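Local coordinates for protein succinyl-CoA ligase (ADP-forming) subunit alpha (PDB 6HXI) that belongs to the succinyl-CoA ligase family, carries a citrate synthase-like C-terminal domain, binds coenzyme A and assembles with further copies and a citrate lyase chain, at residues 157-169 with 328-342. Sequence-based numbering, arbitrary orientation.
Sequences TIENIIASKLYRP and FDEPEVPRIPTDYSK
The carboxylate of Glu330 is gripped by two cations: Lys165 NZ meets Glu330 OE1 at 2.8 Å from above the carboxylate plane, while Arg168 NE reaches Glu330 OE2 by a weak, bent bond of 3.1 Å. A Schellman motif with Lys165 as C-prime residue ends helix 158-163 and leads into a type I turn, Lys165 to Arg168, which this salt-bridge network ties to the proline-rich 328-342 running alongside. Lys165 O lies over the centre of one Arg168 guanidinium face and Phe328 CZ over the opposite face toward its rim; the guanidinium and phenyl planes, 77° apart, do not stack. Arg168 CD meets the Phe328 ring edge, 3.5 Å from Phe328 CE2. Tyr167, its CG between backbone N and carbonyl carbon (chi1 49°), turns its ring onto Pro334, whose CD sits 3.6 Å from the ring centroid in a CH-pi contact. Pro331 CG lies at the edge of that ring, and Val333 divides its methyls, CG2 near Tyr167 OH and CG1 against Ile162 CG2. Thr338 and Asp339 join a parallel ladder with a second copy of the protein, and Lys342 NZ forms a 3.1 Å salt bridge with Glu159 OE2 on its syn side, 26° out of the carboxylate plane.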
ATOM      1  N   THR B 157       0.556  47.613  -9.261  1.00 43.15           N
ATOM      2  CA  THR B 157      -0.711  46.910  -9.523  1.00 42.79           C
ATOM      3  C   THR B 157      -1.371  47.316 -10.823  1.00 47.85           C
ATOM      4  O   THR B 157      -1.151  48.433 -11.297  1.00 47.88           O
ATOM      5  CB  THR B 157      -1.678  47.068  -8.329  1.00 44.37           C
ATOM      6  OG1 THR B 157      -2.108  48.428  -8.224  1.00 43.91           O
ATOM      7  CG2 THR B 157      -1.049  46.623  -7.001  1.00 39.62           C
ATOM      8  N   ILE B 158      -2.251  46.443 -11.361  1.00 45.00           N
ATOM      9  CA  ILE B 158      -3.012  46.746 -12.585  1.00 45.09           C
ATOM     10  C   ILE B 158      -3.953  47.936 -12.346  1.00 50.34           C
ATOM     11  O   ILE B 158      -4.173  48.737 -13.267  1.00 50.84           O
ATOM     12  CB  ILE B 158      -3.692  45.467 -13.165  1.00 47.78           C
ATOM     13  CG1 ILE B 158      -2.685  44.654 -13.999  1.00 47.47           C
ATOM     14  CG2 ILE B 158      -4.925  45.757 -14.008  1.00 51.28           C
ATOM     15  CD1 ILE B 158      -2.159  45.283 -15.301  1.00 48.54           C
ATOM     16  N   GLU B 159      -4.440  48.096 -11.100  1.00 48.44           N
ATOM     17  CA  GLU B 159      -5.284  49.239 -10.705  1.00 50.69           C
ATOM     18  C   GLU B 159      -4.497  50.544 -10.884  1.00 51.50           C
ATOM     19  O   GLU B 159      -4.995  51.495 -11.481  1.00 51.84           O
ATOM     20  CB  GLU B 159      -5.783  49.081  -9.251  1.00 53.15           C
ATOM     21  CG  GLU B 159      -7.043  48.227  -9.151  1.00 74.26           C
ATOM     22  CD  GLU B 159      -7.313  47.509  -7.839  1.00107.85           C
ATOM     23  OE1 GLU B 159      -8.499  47.208  -7.570  1.00106.45           O
ATOM     24  OE2 GLU B 159      -6.346  47.212  -7.099  1.00107.03           O
ATOM     25  N   ASN B 160      -3.245  50.555 -10.412  1.00 46.99           N
ATOM     26  CA  ASN B 160      -2.332  51.685 -10.561  1.00 46.33           C
ATOM     27  C   ASN B 160      -2.014  51.936 -12.038  1.00 48.84           C
ATOM     28  O   ASN B 160      -2.008  53.093 -12.451  1.00 48.70           O
ATOM     29  CB  ASN B 160      -1.056  51.476  -9.740  1.00 44.15           C
ATOM     30  CG  ASN B 160      -0.100  52.629  -9.836  1.00 54.89           C
ATOM     31  OD1 ASN B 160      -0.356  53.749  -9.381  1.00 48.80           O
ATOM     32  ND2 ASN B 160       0.986  52.404 -10.522  1.00 47.71           N
ATOM     33  N   ILE B 161      -1.799  50.869 -12.845  1.00 44.20           N
ATOM     34  CA  ILE B 161      -1.545  51.006 -14.290  1.00 43.69           C
ATOM     35  C   ILE B 161      -2.722  51.697 -14.972  1.00 49.93           C
ATOM     36  O   ILE B 161      -2.510  52.626 -15.762  1.00 50.15           O
ATOM     37  CB  ILE B 161      -1.148  49.652 -14.947  1.00 45.08           C
ATOM     38  CG1 ILE B 161       0.324  49.366 -14.701  1.00 44.33           C
ATOM     39  CG2 ILE B 161      -1.480  49.575 -16.458  1.00 45.38           C
ATOM     40  CD1 ILE B 161       0.500  48.063 -14.204  1.00 57.32           C
ATOM     41  N   ILE B 162      -3.959  51.280 -14.615  1.00 47.67           N
ATOM     42  CA  ILE B 162      -5.203  51.853 -15.137  1.00 47.96           C
ATOM     43  C   ILE B 162      -5.366  53.302 -14.669  1.00 53.72           C
ATOM     44  O   ILE B 162      -5.554  54.192 -15.509  1.00 54.57           O
ATOM     45  CB  ILE B 162      -6.428  50.953 -14.811  1.00 50.31           C
ATOM     46  CG1 ILE B 162      -6.351  49.626 -15.602  1.00 49.56           C
ATOM     47  CG2 ILE B 162      -7.724  51.687 -15.105  1.00 52.51           C
ATOM     48  CD1 ILE B 162      -7.146  48.450 -15.007  1.00 60.80           C
ATOM     49  N   ALA B 163      -5.240  53.550 -13.346  1.00 51.05           N
ATOM     50  CA  ALA B 163      -5.378  54.903 -12.755  1.00 52.47           C
ATOM     51  C   ALA B 163      -4.376  55.911 -13.317  1.00 55.28           C
ATOM     52  O   ALA B 163      -4.691  57.096 -13.413  1.00 56.58           O
ATOM     53  CB  ALA B 163      -5.246  54.835 -11.238  1.00 52.94           C
ATOM     54  N   SER B 164      -3.168  55.448 -13.671  1.00 50.39           N
ATOM     55  CA  SER B 164      -2.134  56.309 -14.246  1.00 50.14           C
ATOM     56  C   SER B 164      -2.132  56.287 -15.783  1.00 53.81           C
ATOM     57  O   SER B 164      -1.258  56.900 -16.397  1.00 52.77           O
ATOM     58  CB  SER B 164      -0.766  55.974 -13.665  1.00 50.28           C
ATOM     59  OG  SER B 164      -0.673  56.480 -12.342  1.00 53.83           O
ATOM     60  N   LYS B 165      -3.131  55.601 -16.401  1.00 49.98           N
ATOM     61  CA  LYS B 165      -3.305  55.502 -17.854  1.00 50.42           C
ATOM     62  C   LYS B 165      -2.014  55.060 -18.590  1.00 52.40           C
ATOM     63  O   LYS B 165      -1.654  55.605 -19.637  1.00 53.88           O
ATOM     64  CB  LYS B 165      -3.886  56.817 -18.439  1.00 55.18           C
ATOM     65  CG  LYS B 165      -5.257  57.222 -17.898  1.00 65.65           C
ATOM     66  CD  LYS B 165      -5.831  58.445 -18.631  1.00 73.75           C
ATOM     67  CE  LYS B 165      -5.428  59.756 -17.995  1.00 92.68           C
ATOM     68  NZ  LYS B 165      -5.890  60.932 -18.787  1.00108.72           N
ATOM     69  N   LEU B 166      -1.336  54.072 -18.028  1.00 46.21           N
ATOM     70  CA  LEU B 166      -0.086  53.525 -18.544  1.00 44.28           C
ATOM     71  C   LEU B 166      -0.251  52.465 -19.639  1.00 47.94           C
ATOM     72  O   LEU B 166       0.746  52.013 -20.191  1.00 47.68           O
ATOM     73  CB  LEU B 166       0.781  52.991 -17.380  1.00 41.85           C
ATOM     74  CG  LEU B 166       1.276  54.067 -16.381  1.00 44.38           C
ATOM     75  CD1 LEU B 166       1.827  53.433 -15.134  1.00 42.91           C
ATOM     76  CD2 LEU B 166       2.305  55.022 -17.030  1.00 43.89           C
ATOM     77  N   TYR B 167      -1.493  52.092 -19.969  1.00 45.98           N
ATOM     78  CA  TYR B 167      -1.830  51.129 -21.028  1.00 46.21           C
ATOM     79  C   TYR B 167      -1.788  51.789 -22.438  1.00 54.24           C
ATOM     80  O   TYR B 167      -1.891  51.074 -23.442  1.00 55.78           O
ATOM     81  CB  TYR B 167      -3.203  50.458 -20.756  1.00 46.48           C
ATOM     82  CG  TYR B 167      -4.292  51.455 -20.418  1.00 46.98           C
ATOM     83  CD1 TYR B 167      -5.009  52.102 -21.422  1.00 50.44           C
ATOM     84  CD2 TYR B 167      -4.569  51.791 -19.098  1.00 45.93           C
ATOM     85  CE1 TYR B 167      -5.977  53.059 -21.116  1.00 51.64           C
ATOM     86  CE2 TYR B 167      -5.536  52.738 -18.783  1.00 47.80           C
ATOM     87  CZ  TYR B 167      -6.232  53.377 -19.794  1.00 55.88           C
ATOM     88  OH  TYR B 167      -7.209  54.286 -19.484  1.00 59.31           O
ATOM     89  N   ARG B 168      -1.615  53.139 -22.497  1.00 50.45           N
ATOM     90  CA  ARG B 168      -1.484  53.970 -23.703  1.00 51.96           C
ATOM     91  C   ARG B 168      -0.317  54.971 -23.573  1.00 57.46           C
ATOM     92  O   ARG B 168      -0.199  55.633 -22.527  1.00 56.39           O
ATOM     93  CB  ARG B 168      -2.785  54.775 -23.987  1.00 52.53           C
ATOM     94  CG  ARG B 168      -3.383  55.437 -22.738  1.00 54.15           C
ATOM     95  CD  ARG B 168      -3.881  56.785 -23.074  1.00 52.37           C
ATOM     96  NE  ARG B 168      -3.818  57.729 -21.966  1.00 66.71           N
ATOM     97  CZ  ARG B 168      -2.729  58.407 -21.624  1.00 88.47           C
ATOM     98  NH1 ARG B 168      -1.576  58.178 -22.238  1.00 72.26           N
ATOM     99  NH2 ARG B 168      -2.769  59.271 -20.620  1.00 89.09           N
ATOM    100  N   PRO B 169       0.500  55.176 -24.639  1.00 54.94           N
ATOM    101  CA  PRO B 169       1.593  56.166 -24.537  1.00 54.79           C
ATOM    102  C   PRO B 169       1.161  57.630 -24.591  1.00 60.38           C
ATOM    103  O   PRO B 169       0.140  57.977 -25.189  1.00 61.14           O
ATOM    104  CB  PRO B 169       2.492  55.832 -25.737  1.00 56.73           C
ATOM    105  CG  PRO B 169       1.572  55.243 -26.746  1.00 62.00           C
ATOM    106  CD  PRO B 169       0.514  54.491 -25.950  1.00 57.07           C
ATOM    107  N   PHE B 328      -5.374  63.563 -28.165  1.00 80.60           N
ATOM    108  CA  PHE B 328      -5.949  62.286 -28.602  1.00 80.06           C
ATOM    109  C   PHE B 328      -7.105  61.791 -27.714  1.00 83.15           C
ATOM    110  O   PHE B 328      -7.231  62.187 -26.550  1.00 82.36           O
ATOM    111  CB  PHE B 328      -4.855  61.206 -28.755  1.00 81.37           C
ATOM    112  CG  PHE B 328      -4.201  60.770 -27.467  1.00 81.45           C
ATOM    113  CD1 PHE B 328      -3.102  61.451 -26.960  1.00 83.77           C
ATOM    114  CD2 PHE B 328      -4.673  59.661 -26.768  1.00 82.93           C
ATOM    115  CE1 PHE B 328      -2.496  61.041 -25.770  1.00 83.83           C
ATOM    116  CE2 PHE B 328      -4.074  59.259 -25.576  1.00 84.25           C
ATOM    117  CZ  PHE B 328      -2.988  59.948 -25.085  1.00 82.25           C
ATOM    118  N   ASP B 329      -7.919  60.885 -28.276  1.00 79.39           N
ATOM    119  CA  ASP B 329      -9.088  60.302 -27.637  1.00 78.57           C
ATOM    120  C   ASP B 329      -8.674  59.193 -26.682  1.00 80.43           C
ATOM    121  O   ASP B 329      -7.848  58.341 -27.040  1.00 77.99           O
ATOM    122  CB  ASP B 329     -10.071  59.775 -28.703  1.00 81.63           C
ATOM    123  CG  ASP B 329     -11.106  60.790 -29.155  1.00 96.50           C
ATOM    124  OD1 ASP B 329     -11.744  61.422 -28.275  1.00 96.92           O
ATOM    125  OD2 ASP B 329     -11.297  60.938 -30.386  1.00104.91           O
ATOM    126  N   GLU B 330      -9.250  59.205 -25.465  1.00 77.17           N
ATOM    127  CA  GLU B 330      -8.971  58.189 -24.449  1.00 76.50           C
ATOM    128  C   GLU B 330      -9.385  56.788 -24.910  1.00 81.30           C
ATOM    129  O   GLU B 330     -10.574  56.582 -25.177  1.00 81.76           O
ATOM    130  CB  GLU B 330      -9.591  58.548 -23.084  1.00 77.24           C
ATOM    131  CG  GLU B 330      -8.814  59.615 -22.313  1.00 86.44           C
ATOM    132  CD  GLU B 330      -7.366  59.346 -21.913  1.00 98.94           C
ATOM    133  OE1 GLU B 330      -6.726  60.289 -21.394  1.00 88.92           O
ATOM    134  OE2 GLU B 330      -6.870  58.211 -22.112  1.00 86.21           O
ATOM    135  N   PRO B 331      -8.427  55.828 -25.074  1.00 77.30           N
ATOM    136  CA  PRO B 331      -8.812  54.483 -25.546  1.00 77.29           C
ATOM    137  C   PRO B 331      -9.631  53.716 -24.504  1.00 81.27           C
ATOM    138  O   PRO B 331      -9.756  54.179 -23.362  1.00 80.40           O
ATOM    139  CB  PRO B 331      -7.471  53.815 -25.878  1.00 78.47           C
ATOM    140  CG  PRO B 331      -6.487  54.491 -25.007  1.00 82.07           C
ATOM    141  CD  PRO B 331      -6.973  55.909 -24.812  1.00 78.13           C
ATOM    142  N   GLU B 332     -10.229  52.581 -24.906  1.00 78.14           N
ATOM    143  CA  GLU B 332     -11.071  51.777 -24.020  1.00 77.56           C
ATOM    144  C   GLU B 332     -10.335  51.400 -22.729  1.00 80.50           C
ATOM    145  O   GLU B 332      -9.181  50.966 -22.796  1.00 80.22           O
ATOM    146  CB  GLU B 332     -11.615  50.534 -24.745  1.00 79.51           C
ATOM    147  CG  GLU B 332     -12.566  50.843 -25.897  1.00 95.68           C
ATOM    148  CD  GLU B 332     -13.886  51.512 -25.547  1.00124.28           C
ATOM    149  OE1 GLU B 332     -14.672  50.918 -24.772  1.00116.46           O
ATOM    150  OE2 GLU B 332     -14.147  52.617 -26.078  1.00121.58           O
ATOM    151  N   VAL B 333     -10.977  51.641 -21.563  1.00 75.86           N
ATOM    152  CA  VAL B 333     -10.413  51.342 -20.248  1.00 75.03           C
ATOM    153  C   VAL B 333     -10.374  49.800 -20.061  1.00 81.84           C
ATOM    154  O   VAL B 333     -11.426  49.149 -20.072  1.00 82.58           O
ATOM    155  CB  VAL B 333     -11.103  52.105 -19.079  1.00 78.14           C
ATOM    156  CG1 VAL B 333     -10.561  51.661 -17.721  1.00 76.84           C
ATOM    157  CG2 VAL B 333     -10.933  53.615 -19.236  1.00 78.38           C
ATOM    158  N   PRO B 334      -9.162  49.202 -19.951  1.00 77.91           N
ATOM    159  CA  PRO B 334      -9.073  47.735 -19.831  1.00 77.15           C
ATOM    160  C   PRO B 334      -9.519  47.169 -18.469  1.00 78.66           C
ATOM    161  O   PRO B 334      -9.651  47.920 -17.487  1.00 78.30           O
ATOM    162  CB  PRO B 334      -7.603  47.437 -20.153  1.00 79.14           C
ATOM    163  CG  PRO B 334      -6.975  48.763 -20.526  1.00 84.20           C
ATOM    164  CD  PRO B 334      -7.825  49.822 -19.944  1.00 79.43           C
ATOM    165  N   ARG B 335      -9.785  45.837 -18.417  1.00 71.71           N
ATOM    166  CA  ARG B 335     -10.276  45.203 -17.196  1.00 68.96           C
ATOM    167  C   ARG B 335      -9.792  43.768 -16.999  1.00 65.44           C
ATOM    168  O   ARG B 335      -9.909  42.926 -17.901  1.00 66.56           O
ATOM    169  CB  ARG B 335     -11.808  45.273 -17.168  1.00 73.66           C
ATOM    170  CG  ARG B 335     -12.435  45.151 -15.783  1.00 94.10           C
ATOM    171  CD  ARG B 335     -13.780  45.874 -15.706  1.00111.28           C
ATOM    172  NE  ARG B 335     -14.839  45.230 -16.492  1.00122.76           N
ATOM    173  CZ  ARG B 335     -15.350  45.723 -17.619  1.00138.51           C
ATOM    174  NH1 ARG B 335     -14.901  46.869 -18.115  1.00124.40           N
ATOM    175  NH2 ARG B 335     -16.315  45.073 -18.256  1.00128.04           N
ATOM    176  N   ILE B 336      -9.243  43.500 -15.805  1.00 54.39           N
ATOM    177  CA  ILE B 336      -8.762  42.183 -15.374  1.00 50.87           C
ATOM    178  C   ILE B 336      -9.494  41.845 -14.051  1.00 50.00           C
ATOM    179  O   ILE B 336      -9.578  42.705 -13.162  1.00 47.79           O
ATOM    180  CB  ILE B 336      -7.197  42.102 -15.227  1.00 53.36           C
ATOM    181  CG1 ILE B 336      -6.495  42.063 -16.603  1.00 54.62           C
ATOM    182  CG2 ILE B 336      -6.740  40.893 -14.360  1.00 51.63           C
ATOM    183  CD1 ILE B 336      -4.931  41.775 -16.581  1.00 54.29           C
ATOM    184  N   PRO B 337     -10.021  40.615 -13.888  1.00 44.66           N
ATOM    185  CA  PRO B 337     -10.683  40.272 -12.615  1.00 43.14           C
ATOM    186  C   PRO B 337      -9.709  40.277 -11.453  1.00 45.44           C
ATOM    187  O   PRO B 337      -8.498  40.111 -11.639  1.00 46.37           O
ATOM    188  CB  PRO B 337     -11.223  38.858 -12.850  1.00 45.14           C
ATOM    189  CG  PRO B 337     -11.129  38.608 -14.296  1.00 50.83           C
ATOM    190  CD  PRO B 337     -10.023  39.467 -14.820  1.00 46.99           C
ATOM    191  N   THR B 338     -10.234  40.490 -10.245  1.00 40.40           N
ATOM    192  CA  THR B 338      -9.450  40.502  -9.010  1.00 39.40           C
ATOM    193  C   THR B 338      -8.914  39.098  -8.795  1.00 44.61           C
ATOM    194  O   THR B 338      -9.604  38.137  -9.111  1.00 43.08           O
ATOM    195  CB  THR B 338     -10.352  40.919  -7.838  1.00 40.26           C
ATOM    196  OG1 THR B 338     -10.841  42.225  -8.107  1.00 47.72           O
ATOM    197  CG2 THR B 338      -9.638  40.903  -6.481  1.00 35.07           C
ATOM    198  N   ASP B 339      -7.682  38.984  -8.275  1.00 43.40           N
ATOM    199  CA  ASP B 339      -7.100  37.707  -7.938  1.00 43.02           C
ATOM    200  C   ASP B 339      -7.890  37.167  -6.750  1.00 46.44           C
ATOM    201  O   ASP B 339      -8.301  37.930  -5.872  1.00 45.86           O
ATOM    202  CB  ASP B 339      -5.613  37.863  -7.601  1.00 45.31           C
ATOM    203  CG  ASP B 339      -4.744  38.105  -8.820  1.00 60.21           C
ATOM    204  OD1 ASP B 339      -4.953  37.423  -9.834  1.00 61.21           O
ATOM    205  OD2 ASP B 339      -3.829  38.963  -8.744  1.00 70.64           O
ATOM    206  N   TYR B 340      -8.177  35.867  -6.775  1.00 40.95           N
ATOM    207  CA  TYR B 340      -8.892  35.155  -5.717  1.00 38.96           C
ATOM    208  C   TYR B 340      -8.298  35.439  -4.343  1.00 43.73           C
ATOM    209  O   TYR B 340      -9.040  35.795  -3.426  1.00 45.26           O
ATOM    210  CB  TYR B 340      -8.840  33.636  -6.021  1.00 38.67           C
ATOM    211  CG  TYR B 340      -8.960  32.730  -4.821  1.00 39.50           C
ATOM    212  CD1 TYR B 340     -10.180  32.553  -4.173  1.00 39.93           C
ATOM    213  CD2 TYR B 340      -7.864  32.009  -4.356  1.00 41.97           C
ATOM    214  CE1 TYR B 340     -10.294  31.732  -3.056  1.00 39.33           C
ATOM    215  CE2 TYR B 340      -7.972  31.158  -3.257  1.00 43.10           C
ATOM    216  CZ  TYR B 340      -9.200  30.995  -2.634  1.00 52.86           C
ATOM    217  OH  TYR B 340      -9.326  30.133  -1.570  1.00 55.42           O
ATOM    218  N   SER B 341      -6.967  35.279  -4.196  1.00 40.21           N
ATOM    219  CA  SER B 341      -6.274  35.468  -2.909  1.00 39.85           C
ATOM    220  C   SER B 341      -6.462  36.886  -2.347  1.00 44.70           C
ATOM    221  O   SER B 341      -6.566  37.029  -1.135  1.00 46.65           O
ATOM    222  CB  SER B 341      -4.791  35.119  -3.026  1.00 41.77           C
ATOM    223  OG  SER B 341      -4.139  35.951  -3.972  1.00 48.40           O
ATOM    224  N   LYS B 342      -6.573  37.906  -3.212  1.00 39.54           N
ATOM    225  CA  LYS B 342      -6.801  39.282  -2.766  1.00 41.76           C
ATOM    226  C   LYS B 342      -8.239  39.422  -2.227  1.00 49.03           C
ATOM    227  O   LYS B 342      -8.439  39.915  -1.111  1.00 48.53           O
ATOM    228  CB  LYS B 342      -6.541  40.278  -3.909  1.00 43.92           C
ATOM    229  CG  LYS B 342      -6.715  41.736  -3.525  1.00 57.78           C
ATOM    230  CD  LYS B 342      -6.648  42.635  -4.747  1.00 65.73           C
ATOM    231  CE  LYS B 342      -7.146  44.035  -4.462  1.00 66.35           C
ATOM    232  NZ  LYS B 342      -7.563  44.700  -5.722  1.00 64.84           N
TER